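PDB 1DDZ: carbonic anhydrase from Porphyridium purpureum, which probably catalyses the zinc-dependent, reversible interconversion of carbon dioxide and water with hydrogencarbonate and a proton, as a beta-class carbonic anhydrase. Local coordinates for residues Lys164-Cys169 with Ile180-Leu185; Lys137-Asp142 with Arg153-Val158; Gln187-Cys192 with Ser265-Thr270; His124-Gly129 with Asn291-Asn296; Ser195-Ala200 with Gln205-Gln210. All blocks are in the same frame, centred on the assembly; numbering follows the deposited sequence.

Contact 1: residues Lys164-Cys169 with Ile180-Leu185; sequences KYLDKC and IELNVL
L182 and L166 carry this contact, their side chains reaching toward each other tip to tip, with L182 CD1 3.7 Å from L166 CD2. The same methyl of L182 lies 4.0 Å from Y165 CB, so one leucine branch touches two successive residues of the short helix. It gets there because L182 CG stands anti to its own carbonyl carbon (chi1 -75°), which aims the side chain across at 164-169. Of Y165 it is the root of the side chain that does the packing; K164 CG covers one ring face, 3.9 Å above the centre. V158 and N162 also touch L182, and V279 touches Y165.

Polar bonding here stays within 164-169: L166 to C169 form a type I turn, in which C169 N donates to L166 O at 2.9 Å. Beyond it, C169 O bonds Q258 of the second subunit.

The result is a leucine-centred join between two consecutive helices, 163-166 and 172-193, in the helical layer beside the central sheet of the alpha/beta fold of beta-carbonic anhydrases.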
# COMPACT_ATOMS: atom_id res chain seq x y z
N LYS A 164 -24.66 -13.13 6.93
CA LYS A 164 -25.72 -13.54 7.88
C LYS A 164 -26.44 -12.37 8.54
O LYS A 164 -27.66 -12.39 8.72
CB LYS A 164 -25.14 -14.47 8.93
CG LYS A 164 -23.85 -13.96 9.53
CD LYS A 164 -23.03 -15.08 10.12
CE LYS A 164 -21.78 -14.56 10.75
NZ LYS A 164 -21.07 -15.60 11.52
N TYR A 165 -25.69 -11.33 8.88
CA TYR A 165 -26.28 -10.16 9.50
C TYR A 165 -26.92 -9.27 8.46
O TYR A 165 -27.98 -8.72 8.69
CB TYR A 165 -25.19 -9.39 10.22
CG TYR A 165 -24.47 -10.27 11.19
CD1 TYR A 165 -23.08 -10.32 11.21
CD2 TYR A 165 -25.18 -11.06 12.09
CE1 TYR A 165 -22.40 -11.13 12.12
CE2 TYR A 165 -24.54 -11.86 12.99
CZ TYR A 165 -23.15 -11.90 13.01
OH TYR A 165 -22.53 -12.69 13.94
N LEU A 166 -26.32 -9.21 7.28
CA LEU A 166 -26.82 -8.34 6.23
C LEU A 166 -28.10 -8.81 5.51
O LEU A 166 -29.03 -8.02 5.32
CB LEU A 166 -25.70 -7.98 5.25
CG LEU A 166 -24.69 -6.85 5.54
CD1 LEU A 166 -25.27 -5.85 6.51
CD2 LEU A 166 -23.37 -7.37 6.05
N ASP A 167 -28.16 -10.09 5.17
CA ASP A 167 -29.34 -10.66 4.50
C ASP A 167 -30.58 -10.56 5.42
O ASP A 167 -31.72 -10.61 4.97
CB ASP A 167 -29.09 -12.13 4.16
CG ASP A 167 -27.75 -12.36 3.48
OD1 ASP A 167 -27.10 -11.39 3.03
OD2 ASP A 167 -27.34 -13.54 3.40
N LYS A 168 -30.33 -10.45 6.71
CA LYS A 168 -31.38 -10.32 7.71
C LYS A 168 -32.11 -8.98 7.54
O LYS A 168 -33.32 -8.88 7.77
CB LYS A 168 -30.72 -10.39 9.10
CG LYS A 168 -31.67 -10.54 10.26
CD LYS A 168 -32.40 -11.89 10.24
CE LYS A 168 -33.44 -11.97 11.36
NZ LYS A 168 -34.23 -13.24 11.38
N CYS A 169 -31.36 -7.97 7.10
CA CYS A 169 -31.87 -6.61 6.91
C CYS A 169 -33.09 -6.43 6.02
O CYS A 169 -33.14 -6.91 4.89
CB CYS A 169 -30.73 -5.71 6.45
SG CYS A 169 -29.39 -5.66 7.66
N ILE A 180 -22.22 -0.25 7.45
CA ILE A 180 -21.42 0.83 7.99
C ILE A 180 -21.00 0.50 9.42
O ILE A 180 -19.83 0.60 9.76
CB ILE A 180 -22.17 2.16 7.87
CG1 ILE A 180 -22.18 2.57 6.39
CG2 ILE A 180 -21.52 3.26 8.76
CD1 ILE A 180 -23.12 3.72 6.05
N GLU A 181 -21.92 -0.02 10.21
CA GLU A 181 -21.62 -0.40 11.60
C GLU A 181 -20.65 -1.58 11.66
O GLU A 181 -19.72 -1.62 12.47
CB GLU A 181 -22.91 -0.74 12.34
CG GLU A 181 -23.84 0.43 12.45
CD GLU A 181 -25.28 0.04 12.77
OE1 GLU A 181 -25.61 -1.15 12.69
OE2 GLU A 181 -26.09 0.94 13.05
N LEU A 182 -20.86 -2.57 10.80
CA LEU A 182 -19.99 -3.73 10.75
C LEU A 182 -18.62 -3.29 10.21
O LEU A 182 -17.58 -3.84 10.61
CB LEU A 182 -20.61 -4.82 9.87
CG LEU A 182 -21.78 -5.56 10.53
CD1 LEU A 182 -22.54 -6.43 9.51
CD2 LEU A 182 -21.25 -6.41 11.69
N ASN A 183 -18.60 -2.34 9.28
CA ASN A 183 -17.34 -1.84 8.73
C ASN A 183 -16.50 -1.25 9.89
O ASN A 183 -15.36 -1.63 10.10
CB ASN A 183 -17.58 -0.79 7.64
CG ASN A 183 -16.28 -0.32 6.97
OD1 ASN A 183 -15.46 -1.14 6.56
ND2 ASN A 183 -16.08 0.99 6.88
N VAL A 184 -17.10 -0.38 10.69
CA VAL A 184 -16.38 0.21 11.82
C VAL A 184 -15.84 -0.89 12.73
O VAL A 184 -14.65 -0.88 13.07
CB VAL A 184 -17.29 1.16 12.67
CG1 VAL A 184 -16.57 1.61 13.92
CG2 VAL A 184 -17.70 2.35 11.88
N LEU A 185 -16.67 -1.88 13.06
CA LEU A 185 -16.24 -2.99 13.94
C LEU A 185 -15.07 -3.76 13.36
O LEU A 185 -14.17 -4.19 14.08
CB LEU A 185 -17.38 -3.97 14.21
CG LEU A 185 -17.90 -4.13 15.64
CD1 LEU A 185 -18.74 -5.39 15.73
CD2 LEU A 185 -16.75 -4.21 16.63

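Contact 2: residues Lys137-Asp142 with Arg153-Val158; sequences KAALGD and RHIRDV
A139 and I155 make the apolar contact: the alanine methyl lies against the CG2 branch of the isoleucine, A139 CB to I155 CG2 being 3.7 Å. Behind it I155 CB is 3.9 Å from A139 CB. With so small a side chain on one helix, the CA atoms of A139 and R156 come within 6.6 Å of each other.

Helices 134-141 and 147-161 thus pack closely in the part of the beta-carbonic anhydrase fold that follows the zinc ligand C133, whose side chain lies about 6 Å from that of I155.

The polar side belongs to the arginines. R156, its chain bent at chi2 (-77°) and chi3, brings CD to 3.7 Å from A139 O, with the carbonyl oxygen at the edge of the guanidinium and near its plane. R156 NH2 bonds D232 O of the second subunit. R156 CG sits 3.9 Å above one face of the R153 guanidinium, offset toward its rim. In the plane of that guanidinium, R153 NH2 donates to a water at 2.9 Å, which in turn reaches D142 O weakly.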
# COMPACT_ATOMS: atom_id res chain seq x y z
N LYS A 137 -21.53 3.10 0.40
CA LYS A 137 -22.63 3.09 -0.55
C LYS A 137 -22.17 2.68 -1.95
O LYS A 137 -22.80 1.85 -2.61
CB LYS A 137 -23.27 4.46 -0.57
CG LYS A 137 -24.58 4.56 -1.26
CD LYS A 137 -25.15 5.95 -1.08
CE LYS A 137 -26.33 6.16 -1.99
NZ LYS A 137 -27.04 7.45 -1.73
N ALA A 138 -21.04 3.23 -2.37
CA ALA A 138 -20.47 2.92 -3.68
C ALA A 138 -20.12 1.45 -3.77
O ALA A 138 -20.31 0.83 -4.81
CB ALA A 138 -19.24 3.77 -3.93
N ALA A 139 -19.64 0.88 -2.66
CA ALA A 139 -19.26 -0.53 -2.60
C ALA A 139 -20.43 -1.49 -2.90
O ALA A 139 -20.22 -2.60 -3.36
CB ALA A 139 -18.65 -0.84 -1.22
N LEU A 140 -21.65 -1.06 -2.59
CA LEU A 140 -22.84 -1.88 -2.81
C LEU A 140 -23.57 -1.53 -4.10
O LEU A 140 -24.04 -2.41 -4.82
CB LEU A 140 -23.85 -1.70 -1.65
CG LEU A 140 -23.65 -2.26 -0.23
CD1 LEU A 140 -24.87 -1.94 0.67
CD2 LEU A 140 -23.46 -3.75 -0.28
N GLY A 141 -23.68 -0.24 -4.40
CA GLY A 141 -24.44 0.13 -5.57
C GLY A 141 -23.80 0.64 -6.83
O GLY A 141 -24.51 1.15 -7.69
N ASP A 142 -22.49 0.52 -6.98
CA ASP A 142 -21.84 1.03 -8.19
C ASP A 142 -20.73 0.09 -8.54
O ASP A 142 -20.12 -0.48 -7.65
CB ASP A 142 -21.24 2.43 -7.95
CG ASP A 142 -22.27 3.42 -7.46
OD1 ASP A 142 -23.00 4.01 -8.31
OD2 ASP A 142 -22.36 3.61 -6.23
N ARG A 153 -12.91 -2.98 -2.35
CA ARG A 153 -13.00 -4.43 -2.22
C ARG A 153 -12.93 -4.81 -0.75
O ARG A 153 -13.45 -5.84 -0.38
CB ARG A 153 -11.87 -5.16 -2.95
CG ARG A 153 -11.99 -5.27 -4.45
CD ARG A 153 -13.38 -5.67 -4.90
NE ARG A 153 -14.26 -4.50 -5.03
CZ ARG A 153 -15.18 -4.35 -5.97
NH1 ARG A 153 -15.36 -5.29 -6.89
NH2 ARG A 153 -15.94 -3.25 -5.99
N HIS A 154 -12.31 -3.98 0.09
CA HIS A 154 -12.20 -4.29 1.51
C HIS A 154 -13.54 -4.19 2.20
O HIS A 154 -13.84 -4.97 3.10
CB HIS A 154 -11.18 -3.38 2.19
CG HIS A 154 -9.77 -3.66 1.77
ND1 HIS A 154 -9.05 -4.73 2.26
CD2 HIS A 154 -8.97 -3.04 0.88
CE1 HIS A 154 -7.86 -4.75 1.68
NE2 HIS A 154 -7.80 -3.74 0.84
N ILE A 155 -14.37 -3.26 1.75
CA ILE A 155 -15.71 -3.11 2.31
C ILE A 155 -16.55 -4.33 1.88
O ILE A 155 -17.42 -4.79 2.61
CB ILE A 155 -16.35 -1.84 1.79
CG1 ILE A 155 -15.57 -0.63 2.31
CG2 ILE A 155 -17.82 -1.76 2.22
CD1 ILE A 155 -16.11 0.70 1.85
N ARG A 156 -16.25 -4.85 0.69
CA ARG A 156 -16.91 -6.03 0.13
C ARG A 156 -16.58 -7.25 0.97
O ARG A 156 -17.40 -8.14 1.14
CB ARG A 156 -16.46 -6.25 -1.30
CG ARG A 156 -17.11 -5.32 -2.25
CD ARG A 156 -18.52 -5.79 -2.48
NE ARG A 156 -18.79 -5.72 -3.89
CZ ARG A 156 -18.88 -6.75 -4.72
NH1 ARG A 156 -18.74 -8.01 -4.30
NH2 ARG A 156 -19.00 -6.50 -6.00
N ASP A 157 -15.38 -7.27 1.53
CA ASP A 157 -15.00 -8.37 2.40
C ASP A 157 -15.85 -8.29 3.65
O ASP A 157 -16.23 -9.32 4.18
CB ASP A 157 -13.54 -8.31 2.77
CG ASP A 157 -12.65 -8.78 1.65
OD1 ASP A 157 -13.17 -9.23 0.61
OD2 ASP A 157 -11.42 -8.68 1.81
N VAL A 158 -16.17 -7.09 4.10
CA VAL A 158 -17.02 -6.92 5.28
C VAL A 158 -18.42 -7.47 4.98
O VAL A 158 -18.98 -8.18 5.81
CB VAL A 158 -17.11 -5.44 5.70
CG1 VAL A 158 -17.99 -5.29 6.93
CG2 VAL A 158 -15.72 -4.91 6.00
O HOH W 1 -17.51 -2.65 -8.35

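Contact 3: residues Gln187-Cys192 with Ser265-Thr270; sequences QVHNVC and SELDST
The H189 imidazole has L267 CD1 approaching it obliquely, 3.8 Å from H189 NE2, while two polar partners lie at the ring's edge and in its plane. One is N190 OD1, which takes a weak bond from H189 ND1 at 3.3 Å. The other is a water 2.6 Å from H189 NE2 that also donates to D268 OD1. Held at both nitrogens, the ring is probably restrained from turning.

The setting is a nearly antiparallel helix pair: the segments 187-192 and 266-270 run at 161°, their axes 10.9 Å apart, with the second beginning in a capping box. Helix 172-193 also lies against the sheet through V188 and V191.

L267 carries the apolar contact between the helices. Its two methyls straddle C192 CB, with C192 CB to L267 CD1 at 3.8 Å. H189 swings out to meet it because its CG lies anti to the backbone N (chi1 173°). An alanine in place of L267 is likely to open a gap against C192 CB and take away the packing partner of the imidazole, leaving the water bridge to join H189 to D268.

At the helix start D268 N returns a weak bond to S265 OG, and S265 N donates to D268 OD2 at 3.1 Å on the anti side of the carboxylate, 27° out of its plane.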
# COMPACT_ATOMS: atom_id res chain seq x y z
N GLN A 187 -12.83 -2.54 11.23
CA GLN A 187 -11.65 -1.68 11.29
C GLN A 187 -11.08 -1.67 12.72
O GLN A 187 -9.87 -1.75 12.91
CB GLN A 187 -11.97 -0.26 10.77
CG GLN A 187 -12.59 -0.20 9.35
CD GLN A 187 -12.00 -1.20 8.37
OE1 GLN A 187 -10.79 -1.30 8.22
NE2 GLN A 187 -12.86 -1.99 7.72
N VAL A 188 -11.94 -1.63 13.74
CA VAL A 188 -11.48 -1.68 15.12
C VAL A 188 -10.68 -2.96 15.32
O VAL A 188 -9.61 -2.96 15.92
CB VAL A 188 -12.66 -1.64 16.10
CG1 VAL A 188 -12.21 -2.05 17.52
CG2 VAL A 188 -13.24 -0.25 16.13
N HIS A 189 -11.19 -4.06 14.77
CA HIS A 189 -10.46 -5.32 14.86
C HIS A 189 -9.06 -5.17 14.26
O HIS A 189 -8.05 -5.64 14.82
CB HIS A 189 -11.20 -6.43 14.10
CG HIS A 189 -10.42 -7.71 14.01
ND1 HIS A 189 -9.56 -7.99 12.97
CD2 HIS A 189 -10.31 -8.75 14.88
CE1 HIS A 189 -8.94 -9.14 13.21
NE2 HIS A 189 -9.38 -9.61 14.36
N ASN A 190 -9.01 -4.57 13.08
CA ASN A 190 -7.75 -4.36 12.36
C ASN A 190 -6.78 -3.48 13.15
O ASN A 190 -5.59 -3.76 13.21
CB ASN A 190 -8.03 -3.80 10.97
CG ASN A 190 -8.68 -4.82 10.06
OD1 ASN A 190 -8.80 -6.00 10.42
ND2 ASN A 190 -9.07 -4.39 8.87
N VAL A 191 -7.29 -2.42 13.78
CA VAL A 191 -6.42 -1.56 14.57
C VAL A 191 -5.77 -2.37 15.71
O VAL A 191 -4.56 -2.31 15.90
CB VAL A 191 -7.19 -0.37 15.14
CG1 VAL A 191 -6.32 0.38 16.12
CG2 VAL A 191 -7.64 0.54 14.02
N CYS A 192 -6.58 -3.16 16.43
CA CYS A 192 -6.08 -3.97 17.55
C CYS A 192 -5.10 -5.03 17.13
O CYS A 192 -4.23 -5.41 17.92
CB CYS A 192 -7.22 -4.69 18.29
SG CYS A 192 -8.50 -3.61 18.89
N SER A 265 -7.64 -16.42 19.21
CA SER A 265 -6.91 -15.58 20.14
C SER A 265 -7.86 -14.80 21.05
O SER A 265 -9.08 -14.81 20.82
CB SER A 265 -6.08 -14.61 19.32
OG SER A 265 -6.93 -13.89 18.45
N GLU A 266 -7.30 -14.06 22.00
CA GLU A 266 -8.12 -13.25 22.88
C GLU A 266 -8.86 -12.22 22.05
O GLU A 266 -10.00 -11.90 22.34
CB GLU A 266 -7.27 -12.47 23.90
CG GLU A 266 -6.49 -13.29 24.92
CD GLU A 266 -5.59 -12.41 25.83
OE1 GLU A 266 -5.79 -11.17 25.91
OE2 GLU A 266 -4.65 -12.96 26.47
N LEU A 267 -8.21 -11.69 21.02
CA LEU A 267 -8.84 -10.67 20.19
C LEU A 267 -10.04 -11.22 19.47
O LEU A 267 -11.07 -10.56 19.36
CB LEU A 267 -7.85 -10.11 19.17
CG LEU A 267 -7.84 -8.61 18.84
CD1 LEU A 267 -7.40 -8.41 17.38
CD2 LEU A 267 -9.18 -7.95 19.07
N ASP A 268 -9.90 -12.42 18.93
CA ASP A 268 -11.00 -13.07 18.22
C ASP A 268 -12.25 -13.14 19.11
O ASP A 268 -13.33 -12.73 18.72
CB ASP A 268 -10.60 -14.49 17.77
CG ASP A 268 -9.61 -14.50 16.59
OD1 ASP A 268 -9.71 -13.64 15.69
OD2 ASP A 268 -8.74 -15.39 16.55
N SER A 269 -12.06 -13.62 20.33
CA SER A 269 -13.16 -13.71 21.27
C SER A 269 -13.76 -12.35 21.59
O SER A 269 -14.99 -12.19 21.57
CB SER A 269 -12.67 -14.40 22.53
OG SER A 269 -12.27 -15.70 22.15
N THR A 270 -12.90 -11.37 21.85
CA THR A 270 -13.33 -10.01 22.15
C THR A 270 -14.22 -9.45 21.04
O THR A 270 -15.30 -8.88 21.30
CB THR A 270 -12.11 -9.09 22.31
OG1 THR A 270 -11.37 -9.49 23.47
CG2 THR A 270 -12.55 -7.66 22.51
O HOH W 2 -8.05 -11.43 15.64

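Contact 4: residues His124-Gly129 with Asn291-Asn296; sequences HILVCG and NRVFVN
V293, which packs on L126, gives its backbone N-H to N291 OD1 in a short, almost straight bond, 2.8 Å from V293 N with an N-H...O angle of 172°. The donor is tilted somewhat out of the amide carbonyl plane. This is the N-cap of helix 292-307: the asparagine occupies an early N-H of the helix, and F294 N bonds the backbone O of N291 at 2.9 Å, so both oxygens of the one residue hold the first turn.

The apolar contact is loose, L126 CD1 lying 4.2 Å from V293 CG2. V293's other methyl is used within its own helix, CG1 standing 4.1 Å above the centre of the F294 ring. L85 touches both L126 and V293.

The fold here is an alpha-beta-alpha sandwich. Strand 124-130 lies between strands 69-74 and 208-214; H124 and L126 turn toward the helix start at 291-296, while I125 and V127 pack against helix 172-193 on the opposite face.

Nearer the solvent, the H124 imidazole and the R292 guanidinium cross at about a right angle, their planes 81° apart. R292 arrives with CG in the crowded position between backbone N and carbonyl carbon (chi1 77°) and a bend at chi3. The nearby arginine would probably disfavour a positive charge on the imidazole. Y69 touches both side chains.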
# COMPACT_ATOMS: atom_id res chain seq x y z
N HIS A 124 -6.00 6.92 23.50
CA HIS A 124 -7.22 6.34 22.98
C HIS A 124 -7.24 6.51 21.48
O HIS A 124 -6.85 7.56 20.98
CB HIS A 124 -8.42 7.07 23.57
CG HIS A 124 -8.43 7.09 25.06
ND1 HIS A 124 -8.15 8.22 25.80
CD2 HIS A 124 -8.65 6.11 25.97
CE1 HIS A 124 -8.18 7.93 27.09
NE2 HIS A 124 -8.48 6.65 27.21
N ILE A 125 -7.67 5.46 20.79
CA ILE A 125 -7.79 5.44 19.34
C ILE A 125 -9.28 5.23 19.06
O ILE A 125 -9.91 4.35 19.63
CB ILE A 125 -6.99 4.27 18.71
CG1 ILE A 125 -5.50 4.42 18.98
CG2 ILE A 125 -7.26 4.18 17.18
CD1 ILE A 125 -4.72 3.19 18.61
N LEU A 126 -9.85 6.06 18.20
CA LEU A 126 -11.25 5.94 17.84
C LEU A 126 -11.38 5.71 16.32
O LEU A 126 -10.71 6.39 15.53
CB LEU A 126 -12.02 7.22 18.20
CG LEU A 126 -12.36 7.52 19.67
CD1 LEU A 126 -12.76 8.94 19.85
CD2 LEU A 126 -13.51 6.65 20.09
N VAL A 127 -12.18 4.73 15.92
CA VAL A 127 -12.44 4.53 14.49
C VAL A 127 -13.89 4.98 14.38
O VAL A 127 -14.75 4.47 15.07
CB VAL A 127 -12.29 3.08 14.04
CG1 VAL A 127 -12.62 2.99 12.57
CG2 VAL A 127 -10.89 2.58 14.30
N CYS A 128 -14.14 6.00 13.57
CA CYS A 128 -15.49 6.53 13.44
C CYS A 128 -16.02 6.45 12.03
O CYS A 128 -15.36 6.88 11.10
CB CYS A 128 -15.53 7.99 13.90
SG CYS A 128 -17.11 8.79 13.75
N GLY A 129 -17.22 5.87 11.91
CA GLY A 129 -17.87 5.74 10.63
C GLY A 129 -19.08 6.64 10.71
O GLY A 129 -19.40 7.13 11.80
N ASN A 291 -18.94 5.85 28.31
CA ASN A 291 -17.61 6.47 28.36
C ASN A 291 -17.69 8.00 28.16
O ASN A 291 -18.64 8.52 27.56
CB ASN A 291 -16.71 5.82 27.31
CG ASN A 291 -15.32 6.43 27.25
OD1 ASN A 291 -15.13 7.47 26.62
ND2 ASN A 291 -14.35 5.79 27.92
N ARG A 292 -16.70 8.72 28.66
CA ARG A 292 -16.68 10.18 28.55
C ARG A 292 -16.85 10.69 27.12
O ARG A 292 -17.42 11.74 26.90
CB ARG A 292 -15.43 10.77 29.22
CG ARG A 292 -14.14 10.63 28.45
CD ARG A 292 -12.96 11.16 29.26
NE ARG A 292 -12.19 10.07 29.86
CZ ARG A 292 -10.93 9.79 29.54
NH1 ARG A 292 -10.28 10.52 28.63
NH2 ARG A 292 -10.31 8.74 30.10
N VAL A 293 -16.40 9.90 26.15
CA VAL A 293 -16.51 10.23 24.73
C VAL A 293 -17.96 10.56 24.37
O VAL A 293 -18.24 11.54 23.64
CB VAL A 293 -16.02 9.02 23.87
CG1 VAL A 293 -16.74 8.97 22.53
CG2 VAL A 293 -14.53 9.11 23.67
N PHE A 294 -18.87 9.78 24.94
CA PHE A 294 -20.29 9.94 24.68
C PHE A 294 -20.89 11.07 25.49
O PHE A 294 -21.63 11.90 24.95
CB PHE A 294 -21.02 8.60 24.91
CG PHE A 294 -20.45 7.46 24.09
CD1 PHE A 294 -19.54 6.58 24.64
CD2 PHE A 294 -20.82 7.31 22.74
CE1 PHE A 294 -18.98 5.57 23.87
CE2 PHE A 294 -20.27 6.30 21.96
CZ PHE A 294 -19.35 5.43 22.52
N VAL A 295 -20.45 11.21 26.73
CA VAL A 295 -21.00 12.27 27.56
C VAL A 295 -20.55 13.64 27.04
O VAL A 295 -21.37 14.56 26.91
CB VAL A 295 -20.71 12.03 29.08
CG1 VAL A 295 -19.26 11.89 29.35
CG2 VAL A 295 -21.28 13.15 29.93
N ASN A 296 -19.29 13.74 26.61
CA ASN A 296 -18.76 14.98 26.04
C ASN A 296 -19.46 15.27 24.72
O ASN A 296 -19.89 16.40 24.46
CB ASN A 296 -17.27 14.84 25.80
CG ASN A 296 -16.50 14.69 27.08
OD1 ASN A 296 -17.06 14.92 28.15
ND2 ASN A 296 -15.25 14.25 27.00

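Contact 5: residues Ser195-Ala200 with Gln205-Gln210; sequences SIVQDA and QELTVQ
L207 sits at the middle of the apolar cluster, one methyl serving two residues of the helix: L207 CD2 lies 4.0 Å from A200 CB and 4.1 Å from V197 CG2. Its CG is anti to the backbone N (chi1 -179°), which carries the branch across to the helix, and there it meets V197 at about a right angle. V197 spreads its two methyls over two partners, for its CG1 lies 4.3 Å from V209 CG2. Q205, L207 and V209 all point toward the helix while E206 and T208 turn away, the alternation of an extended chain running into strand 208-214. V209 and V197 also pack on V191 of helix 172-193.

Outward from this core the Q205 side chain, extended beyond CG, runs beside A200, with Q205 OE1 3.8 Å from A200 CB. Q205 NE2 makes a weak bond to V117 O. At the polar edge Q205 N donates to A200 O at 2.9 Å, with an N-H...O angle of 162°; the donor is tilted from the carbonyl plane and Q205 CB lies 3.4 Å from A200 O.

This is the tight helix-to-strand join that ends the crossover from strand 124-130 to its parallel neighbour 208-214. One main-chain bond fixes the chain near the end of helix 195-202, and alternate apolar side chains then seat the incoming strand against that helix.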
# COMPACT_ATOMS: atom_id res chain seq x y z
N SER A 195 0.71 -4.68 14.42
CA SER A 195 1.90 -4.97 15.21
C SER A 195 2.07 -3.85 16.26
O SER A 195 2.42 -4.08 17.41
CB SER A 195 3.13 -5.05 14.30
OG SER A 195 3.21 -3.92 13.44
N ILE A 196 1.71 -2.64 15.87
CA ILE A 196 1.80 -1.45 16.70
C ILE A 196 0.98 -1.57 18.00
O ILE A 196 1.52 -1.43 19.09
CB ILE A 196 1.36 -0.20 15.89
CG1 ILE A 196 2.26 -0.04 14.66
CG2 ILE A 196 1.34 1.03 16.77
CD1 ILE A 196 1.60 0.62 13.50
N VAL A 197 -0.31 -1.87 17.87
CA VAL A 197 -1.15 -2.02 19.05
C VAL A 197 -0.83 -3.32 19.81
O VAL A 197 -0.91 -3.34 21.05
CB VAL A 197 -2.63 -1.91 18.69
CG1 VAL A 197 -3.48 -2.11 19.93
CG2 VAL A 197 -2.91 -0.56 18.08
N GLN A 198 -0.44 -4.38 19.11
CA GLN A 198 -0.06 -5.62 19.80
C GLN A 198 1.23 -5.40 20.62
O GLN A 198 1.30 -5.78 21.78
CB GLN A 198 0.10 -6.79 18.83
CG GLN A 198 -1.23 -7.33 18.30
CD GLN A 198 -2.13 -7.92 19.40
OE1 GLN A 198 -1.81 -8.93 20.00
NE2 GLN A 198 -3.29 -7.31 19.62
N ASP A 199 2.20 -4.71 20.05
CA ASP A 199 3.44 -4.43 20.76
C ASP A 199 3.18 -3.55 21.98
O ASP A 199 3.60 -3.86 23.08
CB ASP A 199 4.44 -3.72 19.84
CG ASP A 199 5.02 -4.63 18.80
OD1 ASP A 199 5.04 -5.86 19.00
OD2 ASP A 199 5.49 -4.08 17.78
N ALA A 200 2.43 -2.48 21.79
CA ALA A 200 2.10 -1.57 22.88
C ALA A 200 1.45 -2.32 24.01
O ALA A 200 1.85 -2.16 25.17
CB ALA A 200 1.17 -0.47 22.39
N GLN A 205 1.39 -0.83 27.69
CA GLN A 205 1.06 0.57 27.44
C GLN A 205 -0.46 0.76 27.45
O GLN A 205 -1.19 -0.01 26.82
CB GLN A 205 1.66 1.05 26.11
CG GLN A 205 1.23 2.46 25.69
CD GLN A 205 1.99 2.94 24.50
OE1 GLN A 205 3.04 2.39 24.16
NE2 GLN A 205 1.49 3.98 23.84
N GLU A 206 -0.92 1.80 28.13
CA GLU A 206 -2.34 2.10 28.24
C GLU A 206 -2.81 2.59 26.88
O GLU A 206 -2.41 3.66 26.42
CB GLU A 206 -2.53 3.22 29.26
CG GLU A 206 -3.82 3.17 30.02
CD GLU A 206 -3.72 2.37 31.32
OE1 GLU A 206 -2.99 1.35 31.38
OE2 GLU A 206 -4.38 2.78 32.31
N LEU A 207 -3.66 1.80 26.22
CA LEU A 207 -4.14 2.15 24.89
C LEU A 207 -5.45 1.45 24.55
O LEU A 207 -5.50 0.22 24.35
CB LEU A 207 -3.08 1.77 23.83
CG LEU A 207 -3.31 2.06 22.33
CD1 LEU A 207 -3.48 3.56 22.10
CD2 LEU A 207 -2.13 1.54 21.53
N THR A 208 -6.52 2.23 24.47
CA THR A 208 -7.83 1.67 24.12
C THR A 208 -8.17 1.87 22.65
O THR A 208 -7.74 2.84 22.04
CB THR A 208 -8.95 2.33 24.91
OG1 THR A 208 -8.94 3.74 24.66
CG2 THR A 208 -8.79 2.05 26.40
N VAL A 209 -8.91 0.94 22.07
CA VAL A 209 -9.34 1.10 20.70
C VAL A 209 -10.84 0.95 20.79
O VAL A 209 -11.32 -0.04 21.31
CB VAL A 209 -8.78 0.05 19.75
CG1 VAL A 209 -9.17 0.42 18.30
CG2 VAL A 209 -7.28 -0.05 19.91
N GLN A 210 -11.58 1.93 20.29
CA GLN A 210 -13.02 1.87 20.34
C GLN A 210 -13.65 2.30 19.04
O GLN A 210 -13.10 3.13 18.31
CB GLN A 210 -13.50 2.75 21.51
CG GLN A 210 -14.58 3.75 21.18
CD GLN A 210 -15.58 3.92 22.31
OE1 GLN A 210 -15.26 4.41 23.38
NE2 GLN A 210 -16.81 3.50 22.07

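Overall arrangement
Strand 124-130 comes first, and the loop that contact 4 closes with 291-296 encloses all the others. Inside it, contact 2 closes first, joining the helix after the zinc ligands H130 and C133 to helix 147-161; contact 1 follows in series and touches it through V158, against L182 and N183. Helix 172-193 then goes on from contact 1 into contact 3, whose long loop reaches forward to helix 266-279. Contact 5 is nested within that loop, bringing the chain back into the sheet beside strand 124-130. No two loops cross. Contacts 1 to 3 join helices to one another, while contacts 4 and 5 bind helices to neighbouring strands; the second subunit reaches all but contact 4.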